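Side-chain contacts in taurine dioxygenase (Burkholderia xenovorans, PDB 5KEU), which probably acts as an iron- and 2-oxoglutarate-dependent dioxygenase of the TauD/TfdA family, here with magnesium in its metal site: residues 45-50 against 76-81; 87-92 against 316-321; 123-128 against 264-269; 156-161 against 245-250; 174-179 against 307-312. All blocks are in the same frame, centred on the assembly; numbering follows the deposited sequence.

Interaction 1: residues 45-50 against 76-81; sequences SEVAQI and SAQFGE
This is an apolar helix-to-loop contact, away from the metal site, in which helix 44-57 receives an aromatic ring from the turn that follows helix 69-77. The ring belongs to Phe79, and Val47 and Ile50, three residues apart on the helix, both meet its outer end. Ile50 supplies the branch methyl: its CG2 lies 3.6 Å from CZ of Phe79, the two side chains crossing at about a right angle. Val47 touches the same end of the ring with CG1, 3.8 Å from Phe79 CE1. That methyl stands anti to the backbone N (chi1 173°), which turns it to Phe79 and leaves CG2 to meet Gln78, 3.7 Å from its NE2. The amide nitrogen of Gln78 is not left to the valine, since it donates a hydrogen bond to Leu42 O, in the loop before the helix. At the ring's edge, near its plane, the carbonyl oxygen of Val47 sits 3.6 Å from Phe79 CE1. Phe265 meets the Phe79 ring edge-to-face, and Leu293 of strand 287-293 also touches it, so the ring is wedged between helix 44-57 and the large mixed sheet, as expected in the double-stranded beta-helix fold of the cupin clan.

Interaction 2: residues 87-92 against 316-321; sequences PVFGHV and AAAAVA
Phe89 lays one edge of its ring against Ala318, with CD1 3.7 Å from the methyl CB and CE1 a little farther, at 3.9 Å. The methyl lies near the plane of the ring, so it meets the rim and not a face. One helical turn on, Ala321 takes the root of the same side chain: its CB is 3.6 Å from CB of Phe89, and it also lies 3.3 Å from the carbonyl O of Phe89. With CG beside its own backbone N (chi1 -64°), the phenylalanine directs its ring back along the helix to Ala318 while its CB stays on Ala321. Phe89 occupies the second position of a type II beta turn from Val88 to His91, closed by the bond from His91 N to Val88 O, and Gly90 takes the positive phi of the third. The loop before strand 99-101 is thereby laid on the C-terminal helix 313-322, whose small alanine side chains allow a close approach of the backbones, 5.8 Å between CA of Phe89 and CA of Ala321. His86 stacks its ring on that of Phe89 and also touches Ala318. Beyond the contact, Arg290 donates to the carbonyl oxygens of Val320 and Ala321, just ahead of the metal ligand Asn323.

Interaction 3: residues 123-128 against 264-269; sequences HTDVTA and AFWDNR. With MG (magnesium ion), chain C.
ND2 of Asn268 donates to two carbonyl oxygens, Asp125 O at 3.0 Å (N-H...O 158°) and Pro133 O. The other end of the amide, OD1, accepts from Asp125 N at 3.0 Å. Both bonds to Asp125 lie in the plane of the accepting carbonyl, on a lone pair, and Asp125 O also sits in the plane of the Asn268 amide. They belong to one of two modelled conformers of Asn268, and in it they hold the amide's rotation. With OG1 beside its own backbone N (chi1 -59°) and bonded to Thr271 O, Thr124 sets CG2 3.1 Å from Asn268 O and 3.3 Å from Asn268 OD1. Asp125 is the second residue of a type II beta turn from Thr124 to Thr127 and presents its carboxylate to the metal: OD1 of Asp125 binds magnesium at 2.2 Å, beside NE2 of His123 at 1.9 Å. His273 NE2, Asn323 O and two waters complete six ligands. Two histidines and one carboxylate correspond to the facial triad that holds iron in this family. The other carboxylate oxygen, OD2, approaches the indole of Trp266 at its edge, 3.6 Å from CZ2, with the two planes 59° apart. Further along the strand end, Asp267 forms an Asx turn with Arg269 N and is gripped side-on by the guanidinium of Arg269. Trp266 and Asp267 close strand 263-267, which runs between strands 59-62 and 135-140, with helix 44-57 packed on it through Phe265.

Interaction 4: residues 156-161 against 245-250; sequences ALAYEK and EHATRP. With FMT (formic acid), chain D.
This helix-helix contact on the outside of the cupin-type fold joins helix 155-161 to the C-terminal end of helix 233-247 through a side-chain-to-backbone bond, near the interface with the second subunit. His246 points its ring at the first helix and donates from NE2 to the carbonyl O of Ala158, 2.7 Å away. The bond is fairly straight, with an N-H...O angle of 152°. The oxygen lies in the plane of the imidazole, while NE2 stands 18° off the plane of the carbonyl. CG of His246 lies anti to the backbone N (chi1 176°), a setting that carries the ring over to helix 155-161. The bond implies a proton on NE2. Beside it, CB of Lys161 reaches the ring edge at 3.8 Å from His246 CE1, so one turn of the helix supplies both the acceptor and an aliphatic neighbour. Phe252 meets the same imidazole edge-to-face, and Leu218 also touches the side chain. Where the two backbones come nearest, small residues face each other: Ala158 CB is 4.1 Å from Ala247 CA. The lysine then bends at chi2 and leads its amine off, toward a long and weak ion pair with Asp281 of the second subunit. Glu245 makes a salt bridge to Arg117 of that subunit. Arg249, whose NE pairs with Glu251, has Pro250 CD over the centre of one face of its guanidinium, 3.5 Å above the plane, and at the edge its NH1 makes a weak bond, 2.9 Å long, to O1 of a formic acid probably from the crystallisation liquor.

Interaction 5: residues 174-179 against 307-312; sequences RGVHRF and VAIEGS. With FMT (formic acid), chain R.
Arg174 bends at chi2 and again at chi3 (-89° and -72°), and this double fold carries its guanidinium over to strand 307-310, where NH2 lies 3.9 Å from CG2 of Val307. The methyl meets the guanidinium at its edge, near the plane, and the two side chains cross at about a right angle. Two residues along, Val176 and Ile309 touch more loosely, CG1 to CD1 at 4.3 Å. The isoleucine side chain is extended (chi2 173°), so CD1 reaches toward Val176 and spans much of the distance between strands whose CA atoms come no nearer than 8.8 Å. That spacing shows these are not paired strands: strand 200-209 hydrogen-bonds to both, and Val201 touches Val176, Arg178 and Ile309. Ile309 and Glu310 face Val201 together in a classic beta bulge. At the bulge, one water bridges the strands, accepting from Arg178 NH1 at 3.0 Å and donating to Glu310 OE2, also at 3.0 Å. Val176 CG1 lies 3.7 Å above one face of the Arg178 guanidinium, toward its rim, while the water sits at the edge in plane. At the other end, Arg174 NH1 donates to formic acid O1 at 2.7 Å, NE forms a salt bridge to Glu203, and NH2 bonds to Gln305 O. With its nitrogens engaged in this way, the buried Arg174 offers Val307 mere packing, whereas Arg178 and Glu310, opposite in charge but linked by water and not directly, probably add a modest electrostatic attraction.

How the interactions relate
From the N terminus, interaction 1 closes first, a short loop joining helix 44-57 to the turn after helix 69-77. Interaction 2 opens next and closes last, tying the loop before strand 99-101 to the C-terminal helix; interactions 3, 4 and 5 fall within that span. Interaction 3 joins the metal-site loop to the end of strand 263-267, interaction 4 helix 155-161 to helix 233-247, and interaction 5 strands 174-179 and 307-310. Interaction 4 lies between the two halves of interaction 3, whereas interaction 5 crosses both. Interaction 3 touches interactions 1, 2 and 5, through Phe265 on Ile50, Val126 on Ala319 and Val320, and Ala128 on Phe179; interaction 4 stays about 6 Å away between nearest atoms.

Interaction 1: residues 45-50 against 76-81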
# COMPACT_ATOMS: atom_id res chain seq x y z
N SER B 45 11.13 27.14 17.19
CA SER B 45 10.04 26.29 17.66
C SER B 45 9.43 25.47 16.52
O SER B 45 9.07 24.31 16.71
CB SER B 45 8.96 27.15 18.33
OG SER B 45 7.79 26.39 18.53
N GLU B 46 9.30 26.07 15.34
CA GLU B 46 8.77 25.33 14.20
C GLU B 46 9.72 24.23 13.76
O GLU B 46 9.28 23.11 13.45
CB GLU B 46 8.47 26.29 13.06
CG GLU B 46 7.34 27.26 13.39
CD GLU B 46 7.19 28.37 12.37
OE1 GLU B 46 8.22 28.90 11.92
OE2 GLU B 46 6.04 28.69 12.01
N VAL B 47 11.02 24.53 13.71
CA VAL B 47 12.02 23.52 13.39
C VAL B 47 11.92 22.36 14.37
O VAL B 47 11.88 21.19 13.97
CB VAL B 47 13.43 24.14 13.42
CG1 VAL B 47 14.48 23.04 13.26
CG2 VAL B 47 13.56 25.19 12.32
N ALA B 48 11.86 22.67 15.67
CA ALA B 48 11.82 21.61 16.67
C ALA B 48 10.56 20.77 16.52
O ALA B 48 10.60 19.55 16.64
CB ALA B 48 11.91 22.21 18.07
N GLN B 49 9.42 21.42 16.26
CA GLN B 49 8.17 20.68 16.14
C GLN B 49 8.20 19.75 14.95
O GLN B 49 7.74 18.60 15.03
CB GLN B 49 6.99 21.64 16.01
CG GLN B 49 6.59 22.37 17.28
CD GLN B 49 5.43 23.33 17.05
OE1 GLN B 49 4.29 22.91 16.83
NE2 GLN B 49 5.72 24.63 17.06
N ILE B 50 8.73 20.23 13.82
CA ILE B 50 8.81 19.38 12.64
C ILE B 50 9.76 18.22 12.88
O ILE B 50 9.47 17.07 12.55
CB ILE B 50 9.22 20.22 11.41
CG1 ILE B 50 8.08 21.16 11.02
CG2 ILE B 50 9.64 19.32 10.27
CD1 ILE B 50 8.48 22.20 10.01
N SER B 76 15.42 22.92 3.67
CA SER B 76 16.28 21.77 3.93
C SER B 76 17.42 22.12 4.88
O SER B 76 17.75 21.33 5.78
CB SER B 76 16.85 21.23 2.61
OG SER B 76 15.81 20.97 1.69
N ALA B 77 18.04 23.28 4.68
CA ALA B 77 19.23 23.63 5.44
C ALA B 77 18.92 23.88 6.91
O ALA B 77 19.85 23.89 7.73
CB ALA B 77 19.89 24.87 4.84
N GLN B 78 17.66 24.11 7.26
CA GLN B 78 17.31 24.26 8.66
C GLN B 78 17.31 22.94 9.41
O GLN B 78 17.21 22.94 10.64
CB GLN B 78 15.94 24.95 8.80
CG GLN B 78 15.97 26.39 8.30
CD GLN B 78 14.80 27.23 8.79
OE1 GLN B 78 13.81 27.42 8.08
NE2 GLN B 78 14.91 27.75 10.01
N PHE B 79 17.44 21.82 8.69
CA PHE B 79 17.45 20.51 9.31
C PHE B 79 18.75 19.74 9.11
O PHE B 79 18.95 18.73 9.79
CB PHE B 79 16.26 19.68 8.79
CG PHE B 79 14.93 20.30 9.13
CD1 PHE B 79 14.32 20.03 10.35
CD2 PHE B 79 14.33 21.20 8.26
CE1 PHE B 79 13.11 20.62 10.68
CE2 PHE B 79 13.12 21.80 8.58
CZ PHE B 79 12.51 21.51 9.80
N GLY B 80 19.65 20.20 8.24
CA GLY B 80 20.91 19.51 8.05
C GLY B 80 21.69 20.13 6.92
O GLY B 80 21.41 21.25 6.49
N GLU B 81 22.70 19.39 6.45
CA GLU B 81 23.57 19.83 5.37
C GLU B 81 23.05 19.21 4.09
O GLU B 81 23.07 17.98 3.96
CB GLU B 81 25.02 19.41 5.61
CG GLU B 81 25.72 20.10 6.77
CD GLU B 81 25.92 21.59 6.51
OE1 GLU B 81 26.72 21.94 5.61
OE2 GLU B 81 25.27 22.41 7.19

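Interaction 2: residues 87-92 against 316-321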
# COMPACT_ATOMS: atom_id res chain seq x y z
N PRO B 87 27.11 15.57 -11.45
CA PRO B 87 27.24 16.38 -12.68
C PRO B 87 26.08 16.24 -13.66
O PRO B 87 25.74 17.21 -14.35
CB PRO B 87 28.55 15.86 -13.29
CG PRO B 87 29.34 15.34 -12.13
CD PRO B 87 28.35 14.82 -11.14
N VAL B 88 25.44 15.06 -13.72
CA VAL B 88 24.48 14.77 -14.79
C VAL B 88 23.14 14.33 -14.21
O VAL B 88 22.09 14.91 -14.53
CB VAL B 88 25.04 13.69 -15.73
CG1 VAL B 88 23.97 13.25 -16.73
CG2 VAL B 88 26.29 14.20 -16.46
N PHE B 89 23.18 13.32 -13.35
CA PHE B 89 21.95 12.69 -12.86
C PHE B 89 21.15 13.66 -12.00
O PHE B 89 21.62 14.09 -10.93
CB PHE B 89 22.30 11.43 -12.08
CG PHE B 89 22.94 10.37 -12.92
CD1 PHE B 89 24.03 9.65 -12.45
CD2 PHE B 89 22.46 10.10 -14.19
CE1 PHE B 89 24.63 8.68 -13.23
CE2 PHE B 89 23.05 9.13 -14.98
CZ PHE B 89 24.13 8.42 -14.50
N GLY B 90 19.95 13.99 -12.46
CA GLY B 90 19.05 14.88 -11.76
C GLY B 90 19.52 16.31 -11.68
O GLY B 90 18.89 17.11 -10.99
N HIS B 91 20.59 16.66 -12.40
CA HIS B 91 21.26 17.94 -12.23
C HIS B 91 20.34 19.10 -12.58
O HIS B 91 19.67 19.09 -13.61
CB HIS B 91 22.51 17.98 -13.11
CG HIS B 91 23.08 19.36 -13.28
ND1 HIS B 91 23.78 20.01 -12.29
CD2 HIS B 91 23.04 20.21 -14.33
CE1 HIS B 91 24.14 21.20 -12.72
NE2 HIS B 91 23.71 21.35 -13.96
N VAL B 92 20.31 20.11 -11.72
CA VAL B 92 19.58 21.34 -11.97
C VAL B 92 20.59 22.48 -11.99
O VAL B 92 21.26 22.73 -10.98
CB VAL B 92 18.51 21.60 -10.89
CG1 VAL B 92 17.84 22.94 -11.14
CG2 VAL B 92 17.49 20.48 -10.88
N ALA B 316 28.99 7.57 -5.41
CA ALA B 316 28.08 7.87 -4.31
C ALA B 316 27.12 8.99 -4.68
O ALA B 316 25.92 8.92 -4.38
CB ALA B 316 28.87 8.21 -3.05
N ALA B 317 27.62 10.04 -5.35
CA ALA B 317 26.74 11.12 -5.80
C ALA B 317 25.70 10.63 -6.81
O ALA B 317 24.57 11.12 -6.84
CB ALA B 317 27.58 12.25 -6.41
N ALA B 318 26.08 9.66 -7.65
CA ALA B 318 25.12 9.08 -8.58
C ALA B 318 24.02 8.34 -7.82
O ALA B 318 22.84 8.44 -8.18
CB ALA B 318 25.82 8.14 -9.55
N ALA B 319 24.39 7.61 -6.77
CA ALA B 319 23.38 6.91 -5.98
C ALA B 319 22.47 7.90 -5.27
O ALA B 319 21.25 7.74 -5.27
CB ALA B 319 24.03 5.95 -4.99
N VAL B 320 23.06 8.96 -4.67
CA VAL B 320 22.23 10.01 -4.07
C VAL B 320 21.24 10.54 -5.09
O VAL B 320 20.05 10.74 -4.79
CB VAL B 320 23.10 11.14 -3.49
CG1 VAL B 320 22.22 12.32 -3.07
CG2 VAL B 320 23.92 10.64 -2.29
N ALA B 321 21.70 10.76 -6.32
CA ALA B 321 20.85 11.37 -7.34
C ALA B 321 19.77 10.41 -7.83
O ALA B 321 18.67 10.84 -8.18
CB ALA B 321 21.69 11.87 -8.51

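Interaction 3: residues 123-128 against 264-269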
# COMPACT_ATOMS: atom_id res chain seq x y z
N HIS B 123 13.20 0.42 -0.82
CA HIS B 123 14.61 0.71 -0.56
C HIS B 123 14.75 1.87 0.42
O HIS B 123 13.85 2.69 0.60
CB HIS B 123 15.35 1.09 -1.85
CG HIS B 123 14.85 2.35 -2.46
ND1 HIS B 123 13.62 2.42 -3.08
CD2 HIS B 123 15.37 3.60 -2.51
CE1 HIS B 123 13.41 3.66 -3.51
NE2 HIS B 123 14.47 4.39 -3.18
N THR B 124 15.93 1.91 1.03
CA THR B 124 16.39 3.05 1.81
C THR B 124 17.45 3.73 0.96
O THR B 124 18.29 3.05 0.38
CB THR B 124 16.93 2.59 3.16
OG1 THR B 124 15.88 1.88 3.87
CG2 THR B 124 17.35 3.76 4.00
N ASP B 125 17.40 5.05 0.85
CA ASP B 125 18.22 5.72 -0.16
C ASP B 125 19.72 5.59 0.13
O ASP B 125 20.17 5.85 1.24
CB ASP B 125 17.85 7.18 -0.25
CG ASP B 125 16.56 7.40 -1.00
OD1 ASP B 125 16.20 6.54 -1.86
OD2 ASP B 125 15.91 8.42 -0.72
N VAL B 126 20.48 5.25 -0.91
CA VAL B 126 21.94 5.27 -0.92
C VAL B 126 22.56 4.42 0.17
O VAL B 126 23.64 4.76 0.68
CB VAL B 126 22.50 6.70 -0.82
CG1 VAL B 126 23.87 6.78 -1.51
CG2 VAL B 126 21.56 7.73 -1.42
N THR B 127 21.92 3.31 0.55
CA THR B 127 22.57 2.49 1.57
C THR B 127 23.78 1.73 1.03
O THR B 127 24.49 1.11 1.83
CB THR B 127 21.59 1.52 2.24
OG1 THR B 127 21.01 0.63 1.28
CG2 THR B 127 20.50 2.28 2.97
N ALA B 128 24.05 1.79 -0.28
CA ALA B 128 25.33 1.26 -0.74
C ALA B 128 26.51 2.11 -0.28
O ALA B 128 27.65 1.65 -0.40
CB ALA B 128 25.37 1.13 -2.27
N ALA B 264 7.03 15.78 0.92
CA ALA B 264 7.28 14.66 1.81
C ALA B 264 8.69 14.78 2.38
O ALA B 264 9.64 15.01 1.64
CB ALA B 264 7.11 13.32 1.09
N PHE B 265 8.81 14.59 3.70
CA PHE B 265 10.06 14.78 4.43
C PHE B 265 10.21 13.53 5.29
O PHE B 265 9.43 13.34 6.23
CB PHE B 265 9.95 16.05 5.29
CG PHE B 265 11.20 16.44 6.07
CD1 PHE B 265 12.40 15.75 5.96
CD2 PHE B 265 11.14 17.54 6.92
CE1 PHE B 265 13.52 16.15 6.70
CE2 PHE B 265 12.25 17.95 7.65
CZ PHE B 265 13.45 17.24 7.54
N TRP B 266 11.15 12.65 4.95
CA TRP B 266 11.21 11.37 5.65
C TRP B 266 12.58 11.11 6.25
O TRP B 266 13.60 11.62 5.78
CB TRP B 266 10.83 10.20 4.74
CG TRP B 266 11.74 9.87 3.57
CD1 TRP B 266 12.75 8.96 3.55
CD2 TRP B 266 11.63 10.38 2.24
NE1 TRP B 266 13.31 8.90 2.30
CE2 TRP B 266 12.63 9.75 1.47
CE3 TRP B 266 10.80 11.33 1.63
CZ2 TRP B 266 12.82 10.03 0.11
CZ3 TRP B 266 10.99 11.60 0.28
CH2 TRP B 266 11.99 10.96 -0.46
N ASP B 267 12.56 10.29 7.31
CA ASP B 267 13.75 9.88 8.06
C ASP B 267 14.24 8.57 7.44
O ASP B 267 13.65 7.50 7.66
CB ASP B 267 13.41 9.74 9.54
CG ASP B 267 14.63 9.44 10.42
OD1 ASP B 267 15.70 9.13 9.85
OD2 ASP B 267 14.50 9.49 11.66
N ASN B 268 15.31 8.68 6.64
CA ASN B 268 15.98 7.56 5.98
C ASN B 268 16.61 6.59 6.98
O ASN B 268 17.01 5.49 6.60
CB ASN B 268 17.04 8.15 5.03
CG ASN B 268 17.36 7.27 3.81
OD1 ASN B 268 16.45 6.76 3.12
ND2 ASN B 268 18.68 7.12 3.50
N ARG B 269 16.78 7.00 8.23
CA ARG B 269 17.38 6.10 9.21
C ARG B 269 16.38 5.10 9.76
O ARG B 269 16.78 4.16 10.45
CB ARG B 269 17.99 6.92 10.35
CG ARG B 269 18.97 7.98 9.87
CD ARG B 269 19.28 9.00 10.98
NE ARG B 269 18.08 9.75 11.32
CZ ARG B 269 18.06 10.80 12.14
NH1 ARG B 269 19.18 11.26 12.69
NH2 ARG B 269 16.90 11.39 12.41
MG MG C . 14.43 6.29 -3.08
O HOH W 1 14.63 8.26 -3.17
O HOH W 2 12.88 6.44 -4.47

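Interaction 4: residues 156-161 against 245-250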
# COMPACT_ATOMS: atom_id res chain seq x y z
N ALA B 156 11.70 0.69 12.12
CA ALA B 156 11.81 0.52 13.57
C ALA B 156 10.73 -0.43 14.07
O ALA B 156 11.01 -1.37 14.82
CB ALA B 156 11.70 1.88 14.27
N LEU B 157 9.49 -0.20 13.63
CA LEU B 157 8.40 -1.11 13.95
C LEU B 157 8.68 -2.51 13.41
O LEU B 157 8.41 -3.52 14.09
CB LEU B 157 7.09 -0.57 13.36
CG LEU B 157 5.85 -1.40 13.58
CD1 LEU B 157 5.57 -1.50 15.08
CD2 LEU B 157 4.70 -0.76 12.83
N ALA B 158 9.18 -2.61 12.17
CA ALA B 158 9.50 -3.92 11.62
C ALA B 158 10.43 -4.69 12.54
O ALA B 158 10.23 -5.89 12.77
CB ALA B 158 10.10 -3.78 10.22
N TYR B 159 11.47 -4.03 13.08
CA TYR B 159 12.36 -4.71 14.01
C TYR B 159 11.60 -5.16 15.24
O TYR B 159 11.72 -6.31 15.69
CB TYR B 159 13.51 -3.77 14.43
CG TYR B 159 14.41 -4.37 15.51
CD1 TYR B 159 14.16 -4.12 16.86
CD2 TYR B 159 15.49 -5.18 15.17
CE1 TYR B 159 14.96 -4.69 17.86
CE2 TYR B 159 16.31 -5.75 16.16
CZ TYR B 159 16.05 -5.48 17.49
OH TYR B 159 16.85 -6.03 18.47
N GLU B 160 10.82 -4.26 15.83
CA GLU B 160 10.14 -4.59 17.08
C GLU B 160 9.17 -5.74 16.89
O GLU B 160 8.93 -6.51 17.83
CB GLU B 160 9.41 -3.36 17.62
CG GLU B 160 10.35 -2.24 18.07
CD GLU B 160 11.21 -2.65 19.28
OE1 GLU B 160 10.72 -3.45 20.11
OE2 GLU B 160 12.37 -2.17 19.38
N LYS B 161 8.63 -5.90 15.67
CA LYS B 161 7.64 -6.94 15.40
C LYS B 161 8.25 -8.28 15.02
O LYS B 161 7.52 -9.28 14.96
CB LYS B 161 6.69 -6.50 14.29
CG LYS B 161 5.77 -5.35 14.69
CD LYS B 161 4.69 -5.80 15.67
CE LYS B 161 3.60 -4.74 15.76
NZ LYS B 161 2.40 -5.25 16.48
N GLU B 245 9.97 -9.76 3.22
CA GLU B 245 8.53 -9.97 3.32
C GLU B 245 7.99 -9.33 4.59
O GLU B 245 6.96 -8.65 4.58
CB GLU B 245 8.29 -11.49 3.27
CG GLU B 245 6.97 -12.08 3.70
CD GLU B 245 7.00 -13.62 3.67
OE1 GLU B 245 7.71 -14.27 4.51
OE2 GLU B 245 6.32 -14.19 2.77
N HIS B 246 8.71 -9.52 5.70
CA HIS B 246 8.28 -8.95 6.97
C HIS B 246 8.30 -7.42 6.93
O HIS B 246 7.36 -6.76 7.40
CB HIS B 246 9.20 -9.48 8.08
CG HIS B 246 8.92 -8.87 9.43
ND1 HIS B 246 7.81 -9.21 10.18
CD2 HIS B 246 9.58 -7.93 10.14
CE1 HIS B 246 7.81 -8.51 11.30
NE2 HIS B 246 8.87 -7.72 11.30
N ALA B 247 9.35 -6.83 6.38
CA ALA B 247 9.51 -5.39 6.46
C ALA B 247 8.47 -4.65 5.63
O ALA B 247 8.32 -3.43 5.80
CB ALA B 247 10.91 -4.96 6.01
N THR B 248 7.79 -5.33 4.71
CA THR B 248 6.82 -4.70 3.84
C THR B 248 5.39 -5.12 4.18
O THR B 248 4.50 -4.98 3.34
CB THR B 248 7.15 -5.00 2.37
OG1 THR B 248 7.21 -6.42 2.15
CG2 THR B 248 8.51 -4.38 2.00
N ARG B 249 5.16 -5.63 5.39
CA ARG B 249 3.79 -5.86 5.85
C ARG B 249 2.96 -4.59 5.65
O ARG B 249 3.41 -3.50 6.02
CB ARG B 249 3.74 -6.23 7.35
CG ARG B 249 4.28 -7.60 7.76
CD ARG B 249 3.45 -8.76 7.21
NE ARG B 249 2.03 -8.49 7.40
CZ ARG B 249 1.07 -8.94 6.60
NH1 ARG B 249 -0.19 -8.60 6.85
NH2 ARG B 249 1.38 -9.73 5.58
N PRO B 250 1.73 -4.70 5.14
CA PRO B 250 0.92 -3.49 4.90
C PRO B 250 0.71 -2.66 6.14
O PRO B 250 0.66 -1.43 6.07
CB PRO B 250 -0.41 -4.06 4.39
CG PRO B 250 -0.22 -5.49 4.15
CD PRO B 250 1.04 -5.95 4.81
C FMT D . -3.23 -9.75 7.70
O1 FMT D . -3.03 -8.70 7.07
O2 FMT D . -2.99 -9.92 8.90

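Interaction 5: residues 174-179 against 307-312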
# COMPACT_ATOMS: atom_id res chain seq x y z
N ARG B 174 25.59 -8.58 9.89
CA ARG B 174 25.99 -7.49 9.02
C ARG B 174 25.54 -7.83 7.60
O ARG B 174 25.41 -9.02 7.26
CB ARG B 174 27.51 -7.28 9.06
CG ARG B 174 28.08 -7.26 10.51
CD ARG B 174 28.06 -5.87 11.07
NE ARG B 174 29.09 -5.05 10.43
CZ ARG B 174 29.34 -3.78 10.74
NH1 ARG B 174 28.63 -3.16 11.68
NH2 ARG B 174 30.29 -3.12 10.09
N GLY B 175 25.31 -6.80 6.79
CA GLY B 175 24.86 -7.01 5.42
C GLY B 175 25.65 -6.14 4.46
O GLY B 175 26.06 -5.03 4.79
N VAL B 176 25.88 -6.68 3.26
CA VAL B 176 26.60 -5.97 2.20
C VAL B 176 25.58 -5.33 1.26
O VAL B 176 24.75 -6.03 0.68
CB VAL B 176 27.54 -6.90 1.43
CG1 VAL B 176 28.23 -6.11 0.31
CG2 VAL B 176 28.57 -7.50 2.36
N HIS B 177 25.68 -4.02 1.10
CA HIS B 177 24.82 -3.25 0.21
C HIS B 177 25.64 -2.83 -1.00
O HIS B 177 26.77 -2.37 -0.84
CB HIS B 177 24.28 -1.99 0.89
CG HIS B 177 23.46 -2.25 2.11
ND1 HIS B 177 22.20 -1.71 2.29
CD2 HIS B 177 23.72 -2.97 3.24
CE1 HIS B 177 21.72 -2.08 3.46
NE2 HIS B 177 22.62 -2.84 4.06
N ARG B 178 25.06 -2.94 -2.20
CA ARG B 178 25.78 -2.64 -3.43
C ARG B 178 24.90 -1.82 -4.35
O ARG B 178 23.68 -1.99 -4.39
CB ARG B 178 26.20 -3.89 -4.21
CG ARG B 178 27.01 -4.90 -3.42
CD ARG B 178 27.39 -6.08 -4.31
NE ARG B 178 28.01 -7.15 -3.53
CZ ARG B 178 29.33 -7.30 -3.41
NH1 ARG B 178 30.15 -6.47 -4.05
NH2 ARG B 178 29.81 -8.30 -2.68
N PHE B 179 25.56 -0.96 -5.13
CA PHE B 179 24.90 -0.18 -6.17
C PHE B 179 25.87 0.02 -7.32
O PHE B 179 27.03 0.38 -7.09
CB PHE B 179 24.45 1.19 -5.66
CG PHE B 179 23.85 2.06 -6.72
CD1 PHE B 179 22.61 1.75 -7.26
CD2 PHE B 179 24.53 3.17 -7.19
CE1 PHE B 179 22.05 2.55 -8.25
CE2 PHE B 179 23.98 3.97 -8.17
CZ PHE B 179 22.74 3.66 -8.70
N VAL B 307 31.34 -0.31 7.41
CA VAL B 307 32.68 -0.37 6.84
C VAL B 307 32.58 -0.27 5.33
O VAL B 307 31.84 -1.04 4.70
CB VAL B 307 33.44 -1.65 7.24
CG1 VAL B 307 34.78 -1.73 6.52
CG2 VAL B 307 33.66 -1.70 8.75
N ALA B 308 33.31 0.67 4.73
CA ALA B 308 33.35 0.76 3.28
C ALA B 308 34.14 -0.41 2.71
O ALA B 308 35.18 -0.81 3.25
CB ALA B 308 33.98 2.08 2.84
N ILE B 309 33.67 -0.96 1.59
CA ILE B 309 34.37 -2.00 0.85
C ILE B 309 34.87 -1.48 -0.49
O ILE B 309 36.04 -1.67 -0.85
CB ILE B 309 33.48 -3.25 0.66
CG1 ILE B 309 33.06 -3.82 2.02
CG2 ILE B 309 34.18 -4.29 -0.17
CD1 ILE B 309 32.05 -4.95 1.92
N GLU B 310 34.00 -0.84 -1.26
CA GLU B 310 34.37 -0.22 -2.53
C GLU B 310 33.60 1.07 -2.69
O GLU B 310 32.55 1.27 -2.08
CB GLU B 310 34.06 -1.11 -3.74
CG GLU B 310 34.92 -2.33 -3.93
CD GLU B 310 34.64 -2.98 -5.28
OE1 GLU B 310 34.52 -2.23 -6.28
OE2 GLU B 310 34.53 -4.22 -5.33
N GLY B 311 34.10 1.95 -3.54
CA GLY B 311 33.30 3.09 -3.92
C GLY B 311 34.16 4.27 -4.32
O GLY B 311 35.39 4.26 -4.18
N SER B 312 33.49 5.28 -4.84
CA SER B 312 34.11 6.51 -5.27
C SER B 312 33.13 7.64 -4.97
O SER B 312 31.92 7.41 -4.91
CB SER B 312 34.46 6.50 -6.77
OG SER B 312 33.28 6.54 -7.56
C FMT R . 26.27 -4.77 13.90
O1 FMT R . 27.29 -4.08 13.87
O2 FMT R . 26.20 -5.99 13.69
O HOH W 3 33.13 -6.17 -3.49